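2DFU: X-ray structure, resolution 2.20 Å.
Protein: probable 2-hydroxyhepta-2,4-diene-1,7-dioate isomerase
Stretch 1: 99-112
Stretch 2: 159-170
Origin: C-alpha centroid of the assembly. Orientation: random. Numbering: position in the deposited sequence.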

ATOM      1  N   ALA A  99     -21.652 -11.603  -1.120  1.00 31.66           N
ATOM      2  CA  ALA A  99     -20.604 -10.870  -0.423  1.00 32.27           C
ATOM      3  C   ALA A  99     -19.433 -11.781  -0.056  1.00 33.59           C
ATOM      4  O   ALA A  99     -19.628 -12.911   0.396  1.00 33.38           O
ATOM      5  N   GLU A 100     -18.214 -11.295  -0.266  1.00 33.07           N
ATOM      6  CA  GLU A 100     -17.035 -12.076   0.069  1.00 31.37           C
ATOM      7  C   GLU A 100     -16.902 -12.056   1.581  1.00 31.16           C
ATOM      8  O   GLU A 100     -16.790 -10.992   2.188  1.00 30.73           O
ATOM      9  N   PRO A 101     -16.916 -13.238   2.215  1.00 31.06           N
ATOM     10  CA  PRO A 101     -16.801 -13.293   3.673  1.00 30.91           C
ATOM     11  C   PRO A 101     -15.451 -12.814   4.187  1.00 31.16           C
ATOM     12  O   PRO A 101     -14.421 -13.016   3.545  1.00 32.19           O
ATOM     13  N   VAL A 102     -15.475 -12.157   5.338  1.00 31.29           N
ATOM     14  CA  VAL A 102     -14.255 -11.708   5.988  1.00 31.24           C
ATOM     15  C   VAL A 102     -14.007 -12.804   7.027  1.00 32.17           C
ATOM     16  O   VAL A 102     -14.778 -12.958   7.973  1.00 32.22           O
ATOM     17  N   PRO A 103     -12.948 -13.602   6.845  1.00 33.78           N
ATOM     18  CA  PRO A 103     -12.670 -14.666   7.812  1.00 34.91           C
ATOM     19  C   PRO A 103     -12.325 -14.099   9.186  1.00 34.66           C
ATOM     20  O   PRO A 103     -11.559 -13.148   9.280  1.00 34.46           O
ATOM     21  N   TYR A 104     -12.898 -14.658  10.248  1.00 34.98           N
ATOM     22  CA  TYR A 104     -12.550 -14.187  11.582  1.00 35.89           C
ATOM     23  C   TYR A 104     -11.170 -14.819  11.783  1.00 37.65           C
ATOM     24  O   TYR A 104     -11.055 -16.036  11.918  1.00 39.32           O
ATOM     25  N   PRO A 105     -10.109 -13.997  11.798  1.00 38.00           N
ATOM     26  CA  PRO A 105      -8.722 -14.441  11.957  1.00 39.48           C
ATOM     27  C   PRO A 105      -8.365 -15.247  13.193  1.00 40.28           C
ATOM     28  O   PRO A 105      -8.995 -15.135  14.242  1.00 38.98           O
ATOM     29  N   PHE A 106      -7.321 -16.053  13.048  1.00 41.12           N
ATOM     30  CA  PHE A 106      -6.833 -16.881  14.132  1.00 41.46           C
ATOM     31  C   PHE A 106      -6.034 -16.046  15.117  1.00 39.22           C
ATOM     32  O   PHE A 106      -6.056 -16.317  16.314  1.00 36.48           O
ATOM     33  N   PHE A 107      -5.345 -15.022  14.609  1.00 37.80           N
ATOM     34  CA  PHE A 107      -4.493 -14.164  15.436  1.00 37.64           C
ATOM     35  C   PHE A 107      -5.185 -13.148  16.343  1.00 37.83           C
ATOM     36  O   PHE A 107      -4.524 -12.450  17.117  1.00 38.32           O
ATOM     37  N   THR A 108      -6.505 -13.056  16.263  1.00 37.56           N
ATOM     38  CA  THR A 108      -7.216 -12.095  17.094  1.00 37.95           C
ATOM     39  C   THR A 108      -8.455 -12.681  17.747  1.00 38.00           C
ATOM     40  O   THR A 108      -8.956 -13.727  17.346  1.00 37.69           O
ATOM     41  N   GLU A 109      -8.936 -11.990  18.768  1.00 39.95           N
ATOM     42  CA  GLU A 109     -10.144 -12.391  19.463  1.00 44.57           C
ATOM     43  C   GLU A 109     -10.893 -11.109  19.779  1.00 43.73           C
ATOM     44  O   GLU A 109     -11.774 -11.075  20.636  1.00 42.53           O
ATOM     45  N   GLU A 110     -10.533 -10.052  19.053  1.00 44.43           N
ATOM     46  CA  GLU A 110     -11.139  -8.741  19.248  1.00 44.57           C
ATOM     47  C   GLU A 110     -11.383  -8.048  17.907  1.00 43.08           C
ATOM     48  O   GLU A 110     -10.853  -6.966  17.647  1.00 43.42           O
ATOM     49  N   LEU A 111     -12.184  -8.680  17.055  1.00 40.40           N
ATOM     50  CA  LEU A 111     -12.498  -8.128  15.741  1.00 37.72           C
ATOM     51  C   LEU A 111     -13.659  -7.143  15.858  1.00 36.04           C
ATOM     52  O   LEU A 111     -14.720  -7.491  16.381  1.00 36.90           O
ATOM     53  N   HIS A 112     -13.456  -5.924  15.365  1.00 35.01           N
ATOM     54  CA  HIS A 112     -14.477  -4.881  15.423  1.00 34.49           C
ATOM     55  C   HIS A 112     -14.823  -4.286  14.062  1.00 35.37           C
ATOM     56  O   HIS A 112     -13.996  -4.286  13.144  1.00 34.61           O
ATOM     57  N   VAL A 159      -0.376  -3.047  11.165  1.00 32.43           N
ATOM     58  CA  VAL A 159      -0.392  -3.844   9.951  1.00 33.59           C
ATOM     59  C   VAL A 159      -1.386  -5.005  10.000  1.00 34.86           C
ATOM     60  O   VAL A 159      -2.292  -5.072   9.163  1.00 33.44           O
ATOM     61  N   ARG A 160      -1.261  -5.927  10.948  1.00 33.57           N
ATOM     62  CA  ARG A 160      -2.261  -6.983  10.927  1.00 36.99           C
ATOM     63  C   ARG A 160      -3.555  -6.545  11.594  1.00 35.45           C
ATOM     64  O   ARG A 160      -4.586  -7.194  11.442  1.00 36.51           O
ATOM     65  N   ALA A 161      -3.515  -5.422  12.302  1.00 32.84           N
ATOM     66  CA  ALA A 161      -4.718  -4.918  12.952  1.00 31.40           C
ATOM     67  C   ALA A 161      -5.692  -4.342  11.928  1.00 30.71           C
ATOM     68  O   ALA A 161      -6.906  -4.462  12.079  1.00 30.20           O
ATOM     69  N   LYS A 162      -5.149  -3.735  10.879  1.00 30.32           N
ATOM     70  CA  LYS A 162      -5.957  -3.086   9.852  1.00 30.93           C
ATOM     71  C   LYS A 162      -5.774  -3.602   8.425  1.00 30.18           C
ATOM     72  O   LYS A 162      -6.653  -3.419   7.579  1.00 29.13           O
ATOM     73  N   SER A 163      -4.642  -4.238   8.150  1.00 29.29           N
ATOM     74  CA  SER A 163      -4.365  -4.679   6.795  1.00 29.01           C
ATOM     75  C   SER A 163      -4.323  -6.181   6.515  1.00 29.94           C
ATOM     76  O   SER A 163      -3.696  -6.616   5.543  1.00 28.69           O
ATOM     77  N   ALA A 164      -4.984  -6.973   7.353  1.00 29.19           N
ATOM     78  CA  ALA A 164      -5.038  -8.415   7.137  1.00 29.89           C
ATOM     79  C   ALA A 164      -5.925  -8.642   5.914  1.00 29.73           C
ATOM     80  O   ALA A 164      -6.721  -7.773   5.561  1.00 32.16           O
ATOM     81  N   ASP A 165      -5.794  -9.793   5.263  1.00 29.27           N
ATOM     82  CA  ASP A 165      -6.616 -10.088   4.092  1.00 28.60           C
ATOM     83  C   ASP A 165      -8.109  -9.879   4.376  1.00 27.75           C
ATOM     84  O   ASP A 165      -8.599 -10.251   5.437  1.00 26.73           O
ATOM     85  N   LYS A 166      -8.811  -9.284   3.416  1.00 26.78           N
ATOM     86  CA  LYS A 166     -10.246  -9.009   3.509  1.00 27.46           C
ATOM     87  C   LYS A 166     -10.668  -8.033   4.610  1.00 26.91           C
ATOM     88  O   LYS A 166     -11.846  -7.972   4.959  1.00 28.71           O
ATOM     89  N   PHE A 167      -9.729  -7.273   5.170  1.00 27.58           N
ATOM     90  CA  PHE A 167     -10.104  -6.314   6.209  1.00 26.49           C
ATOM     91  C   PHE A 167     -10.697  -5.029   5.644  1.00 27.93           C
ATOM     92  O   PHE A 167     -10.815  -4.025   6.351  1.00 29.64           O
ATOM     93  N   LEU A 168     -11.077  -5.052   4.372  1.00 27.14           N
ATOM     94  CA  LEU A 168     -11.672  -3.864   3.778  1.00 28.89           C
ATOM     95  C   LEU A 168     -12.762  -4.120   2.742  1.00 28.41           C
ATOM     96  O   LEU A 168     -12.531  -3.998   1.535  1.00 29.46           O
ATOM     97  N   PRO A 169     -13.957  -4.524   3.198  1.00 29.02           N
ATOM     98  CA  PRO A 169     -15.039  -4.755   2.234  1.00 27.51           C
ATOM     99  C   PRO A 169     -15.262  -3.366   1.622  1.00 27.88           C
ATOM    100  O   PRO A 169     -15.247  -2.368   2.347  1.00 27.39           O
ATOM    101  N   LEU A 170     -15.452  -3.282   0.308  1.00 28.26           N
ATOM    102  CA  LEU A 170     -15.628  -1.974  -0.318  1.00 27.01           C
ATOM    103  C   LEU A 170     -16.625  -2.021  -1.466  1.00 26.25           C
ATOM    104  O   LEU A 170     -16.508  -2.858  -2.359  1.00 23.63           O
TER

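This is a mainly apolar contact between two distant parts of one chain, centred on the rings of Phe107 and Phe167 and closed at one end by a salt bridge between Glu100 and Lys166. The two stretches bury 507 Å² between them, both sides summed. No backbone hydrogen bond joins them, so side chains carry most of the contact.

Phe107 has the largest covered area. Its CA-to-CB bond points toward stretch 2, and chi1 is p. The ring tip reaches the short 159-162 helix, where Phe107 CZ lies 3.4 Å from the backbone O of Arg160. Arg160 also points toward stretch 1, with chi1 p and chi2 and chi3 t. This extended chain lays its CD over one face of the Phe107 ring. Arg160 NH1 comes within 3.6 Å of Phe107 CB. NE and NH2 of Arg160 are hydrogen-bonded elsewhere in the structure. At the edge of the Phe107 ring sits the methyl group of Ala164, with Phe107 CZ 3.8 Å from Ala164 CB.

Phe167 follows in the interface. Its CA-to-CB bond points sideways, but chi1 of -90° brings the ring end nearer to stretch 1. The two ring tips touch, with Phe107 CZ 4.0 Å from Phe167 CZ. Pro105 points toward stretch 2 and meets the edge of the Phe167 ring, Pro105 CG to Phe167 CE1 being 3.6 Å. Leu111 starts sideways, yet its t, p rotamer carries Leu111 CD1 to 3.7 Å from Phe167 CZ.

Val102, with chi1 t, spans several partners. Val102 CG1 is 4.4 Å from Phe167 CD1. Val102 CG2 packs 3.7 Å from Pro169 CG and lies 3.3 Å from the backbone O of Lys166. The CA atoms of Val102 and Lys166 are 5.4 Å apart, so the backbones run close here.

Lys166 belongs to the type II turn from Ala164 to Phe167 and points toward stretch 1. Its chi1 and chi2 are m, while chi3 and chi4 are t. The aliphatic part passes Pro103, with Lys166 CG 3.9 Å from Pro103 CD. The straight outer part then carries the amine to Glu100, whose chi1 and chi2 are both t. Lys166 NZ donates a hydrogen bond to Glu100 OE2 at 2.7 Å, within the salt bridge. Water 1 adds a second link. The O atom of water 1 donates to Glu100 OE1 at 2.8 Å and accepts a weak hydrogen bond from Lys166 NZ at 3.4 Å.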

ATOM      1  CB  ALA A  99     -21.166 -10.220   0.833  1.00 32.09           C
ATOM      2  CB  GLU A 100     -15.792 -11.477  -0.587  1.00 32.94           C
ATOM      3  CG  GLU A 100     -14.492 -12.146  -0.173  1.00 32.90           C
ATOM      4  CD  GLU A 100     -13.329 -11.775  -1.081  1.00 34.93           C
ATOM      5  OE1 GLU A 100     -13.343 -10.656  -1.643  1.00 32.18           O
ATOM      6  OE2 GLU A 100     -12.398 -12.601  -1.226  1.00 35.34           O
ATOM      7  CB  PRO A 101     -17.019 -14.777   3.991  1.00 30.12           C
ATOM      8  CG  PRO A 101     -17.795 -15.296   2.805  1.00 32.17           C
ATOM      9  CD  PRO A 101     -17.119 -14.585   1.654  1.00 30.18           C
ATOM     10  CB  VAL A 102     -14.451 -10.370   6.731  1.00 32.28           C
ATOM     11  CG1 VAL A 102     -13.180 -10.011   7.491  1.00 31.36           C
ATOM     12  CG2 VAL A 102     -14.813  -9.270   5.747  1.00 31.25           C
ATOM     13  CB  PRO A 103     -11.472 -15.391   7.196  1.00 35.73           C
ATOM     14  CG  PRO A 103     -11.611 -15.119   5.730  1.00 35.48           C
ATOM     15  CD  PRO A 103     -12.017 -13.671   5.707  1.00 34.09           C
ATOM     16  CB  TYR A 104     -13.540 -14.700  12.626  1.00 33.01           C
ATOM     17  CG  TYR A 104     -13.412 -13.967  13.939  1.00 32.78           C
ATOM     18  CD1 TYR A 104     -12.223 -14.003  14.661  1.00 31.64           C
ATOM     19  CD2 TYR A 104     -14.460 -13.186  14.428  1.00 32.91           C
ATOM     20  CE1 TYR A 104     -12.073 -13.276  15.835  1.00 34.25           C
ATOM     21  CE2 TYR A 104     -14.322 -12.453  15.601  1.00 34.01           C
ATOM     22  CZ  TYR A 104     -13.125 -12.501  16.297  1.00 33.94           C
ATOM     23  OH  TYR A 104     -12.967 -11.757  17.440  1.00 36.84           O
ATOM     24  CB  PRO A 105      -7.928 -13.138  11.888  1.00 39.59           C
ATOM     25  CG  PRO A 105      -8.831 -12.215  11.141  1.00 40.56           C
ATOM     26  CD  PRO A 105     -10.163 -12.530  11.742  1.00 37.75           C
ATOM     27  CB  PHE A 106      -5.943 -17.998  13.583  1.00 46.66           C
ATOM     28  CG  PHE A 106      -5.244 -18.793  14.651  1.00 53.79           C
ATOM     29  CD1 PHE A 106      -5.973 -19.550  15.566  1.00 56.05           C
ATOM     30  CD2 PHE A 106      -3.856 -18.761  14.764  1.00 56.04           C
ATOM     31  CE1 PHE A 106      -5.330 -20.262  16.580  1.00 58.26           C
ATOM     32  CE2 PHE A 106      -3.203 -19.471  15.774  1.00 57.81           C
ATOM     33  CZ  PHE A 106      -3.941 -20.220  16.683  1.00 57.84           C
ATOM     34  CB  PHE A 107      -3.469 -13.434  14.549  1.00 38.53           C
ATOM     35  CG  PHE A 107      -4.076 -12.409  13.616  1.00 37.40           C
ATOM     36  CD1 PHE A 107      -4.442 -11.147  14.083  1.00 36.79           C
ATOM     37  CD2 PHE A 107      -4.285 -12.711  12.270  1.00 36.37           C
ATOM     38  CE1 PHE A 107      -5.008 -10.196  13.223  1.00 35.54           C
ATOM     39  CE2 PHE A 107      -4.850 -11.771  11.406  1.00 36.68           C
ATOM     40  CZ  PHE A 107      -5.212 -10.510  11.885  1.00 34.44           C
ATOM     41  CB  THR A 108      -7.655 -10.858  16.269  1.00 38.41           C
ATOM     42  OG1 THR A 108      -8.208  -9.861  17.142  1.00 37.30           O
ATOM     43  CG2 THR A 108      -8.711 -11.251  15.240  1.00 37.63           C
ATOM     44  CB  GLU A 109      -9.794 -13.159  20.741  1.00 48.05           C
ATOM     45  CG  GLU A 109      -9.118 -14.490  20.449  1.00 55.46           C
ATOM     46  CD  GLU A 109      -8.921 -15.339  21.686  1.00 61.73           C
ATOM     47  OE1 GLU A 109      -8.159 -14.917  22.585  1.00 65.76           O
ATOM     48  OE2 GLU A 109      -9.532 -16.431  21.762  1.00 63.91           O
ATOM     49  CB  GLU A 110     -10.217  -7.887  20.119  1.00 47.27           C
ATOM     50  CG  GLU A 110     -10.942  -6.886  20.988  1.00 55.68           C
ATOM     51  CD  GLU A 110     -11.876  -7.554  21.975  1.00 57.89           C
ATOM     52  OE1 GLU A 110     -11.384  -8.320  22.836  1.00 59.71           O
ATOM     53  OE2 GLU A 110     -13.102  -7.318  21.889  1.00 61.02           O
ATOM     54  CB  LEU A 111     -12.880  -9.252  14.773  1.00 35.01           C
ATOM     55  CG  LEU A 111     -12.754  -8.907  13.289  1.00 35.26           C
ATOM     56  CD1 LEU A 111     -11.272  -8.767  12.926  1.00 32.83           C
ATOM     57  CD2 LEU A 111     -13.403  -9.993  12.450  1.00 36.30           C
ATOM     58  CB  HIS A 112     -14.022  -3.751  16.346  1.00 36.33           C
ATOM     59  CG  HIS A 112     -14.044  -4.102  17.801  1.00 39.72           C
ATOM     60  ND1 HIS A 112     -13.237  -5.078  18.345  1.00 41.24           N
ATOM     61  CD2 HIS A 112     -14.766  -3.595  18.828  1.00 40.70           C
ATOM     62  CE1 HIS A 112     -13.458  -5.154  19.646  1.00 42.72           C
ATOM     63  NE2 HIS A 112     -14.381  -4.264  19.965  1.00 41.24           N
ATOM     64  CB  VAL A 159       1.007  -4.366   9.594  1.00 34.02           C
ATOM     65  CG1 VAL A 159       0.946  -5.160   8.301  1.00 31.62           C
ATOM     66  CG2 VAL A 159       1.958  -3.191   9.429  1.00 34.05           C
ATOM     67  CB  ARG A 160      -1.740  -8.298  11.527  1.00 39.28           C
ATOM     68  CG  ARG A 160      -1.240  -8.251  12.923  1.00 43.06           C
ATOM     69  CD  ARG A 160      -0.731  -9.628  13.327  1.00 40.80           C
ATOM     70  NE  ARG A 160      -0.139  -9.573  14.653  1.00 44.46           N
ATOM     71  CZ  ARG A 160       0.087 -10.628  15.425  1.00 44.92           C
ATOM     72  NH1 ARG A 160      -0.228 -11.849  15.010  1.00 45.18           N
ATOM     73  NH2 ARG A 160       0.620 -10.454  16.624  1.00 45.28           N
ATOM     74  CB  ALA A 161      -4.357  -3.839  13.968  1.00 30.36           C
ATOM     75  CB  LYS A 162      -5.646  -1.584   9.844  1.00 31.90           C
ATOM     76  CG  LYS A 162      -6.015  -0.819  11.112  1.00 31.92           C
ATOM     77  CD  LYS A 162      -7.510  -0.505  11.141  1.00 30.16           C
ATOM     78  CE  LYS A 162      -7.845   0.511  12.230  1.00 30.29           C
ATOM     79  NZ  LYS A 162      -9.313   0.777  12.310  1.00 27.77           N
ATOM     80  CB  SER A 163      -3.065  -4.029   6.325  1.00 27.98           C
ATOM     81  OG  SER A 163      -2.946  -4.098   4.915  1.00 30.73           O
ATOM     82  CB  ALA A 164      -5.644  -9.114   8.365  1.00 27.62           C
ATOM     83  CB  ASP A 165      -6.395 -11.534   3.622  1.00 29.31           C
ATOM     84  CG  ASP A 165      -5.022 -11.748   2.993  1.00 32.40           C
ATOM     85  OD1 ASP A 165      -4.357 -10.754   2.630  1.00 30.12           O
ATOM     86  OD2 ASP A 165      -4.616 -12.916   2.845  1.00 34.39           O
ATOM     87  CB  LYS A 166     -11.045 -10.313   3.682  1.00 27.44           C
ATOM     88  CG  LYS A 166     -10.595 -11.484   2.816  1.00 28.67           C
ATOM     89  CD  LYS A 166     -10.481 -11.142   1.331  1.00 28.72           C
ATOM     90  CE  LYS A 166      -9.979 -12.364   0.555  1.00 30.26           C
ATOM     91  NZ  LYS A 166      -9.809 -12.113  -0.893  1.00 30.66           N
ATOM     92  CB  PHE A 167      -8.908  -5.986   7.102  1.00 26.07           C
ATOM     93  CG  PHE A 167      -8.771  -6.904   8.292  1.00 28.55           C
ATOM     94  CD1 PHE A 167      -9.289  -8.199   8.258  1.00 28.16           C
ATOM     95  CD2 PHE A 167      -8.107  -6.475   9.439  1.00 28.87           C
ATOM     96  CE1 PHE A 167      -9.148  -9.056   9.351  1.00 30.20           C
ATOM     97  CE2 PHE A 167      -7.959  -7.323  10.539  1.00 30.39           C
ATOM     98  CZ  PHE A 167      -8.481  -8.617  10.494  1.00 30.70           C
ATOM     99  CB  LEU A 168     -10.595  -2.958   3.160  1.00 26.89           C
ATOM    100  CG  LEU A 168     -11.131  -1.614   2.632  1.00 30.34           C
ATOM    101  CD1 LEU A 168     -11.737  -0.803   3.781  1.00 28.46           C
ATOM    102  CD2 LEU A 168     -10.015  -0.831   1.958  1.00 27.69           C
ATOM    103  CB  PRO A 169     -16.205  -5.181   3.126  1.00 26.57           C
ATOM    104  CG  PRO A 169     -15.523  -5.913   4.244  1.00 27.59           C
ATOM    105  CD  PRO A 169     -14.328  -5.014   4.541  1.00 29.91           C
ATOM    106  CB  LEU A 170     -14.275  -1.462  -0.834  1.00 27.31           C
ATOM    107  CG  LEU A 170     -14.201  -0.013  -1.326  1.00 24.95           C
ATOM    108  CD1 LEU A 170     -14.016   0.915  -0.134  1.00 27.94           C
ATOM    109  CD2 LEU A 170     -13.039   0.143  -2.288  1.00 27.85           C
TER
HETATM  110  O   HOH W   1     -11.049  -9.582  -2.837  1.00 41.10           O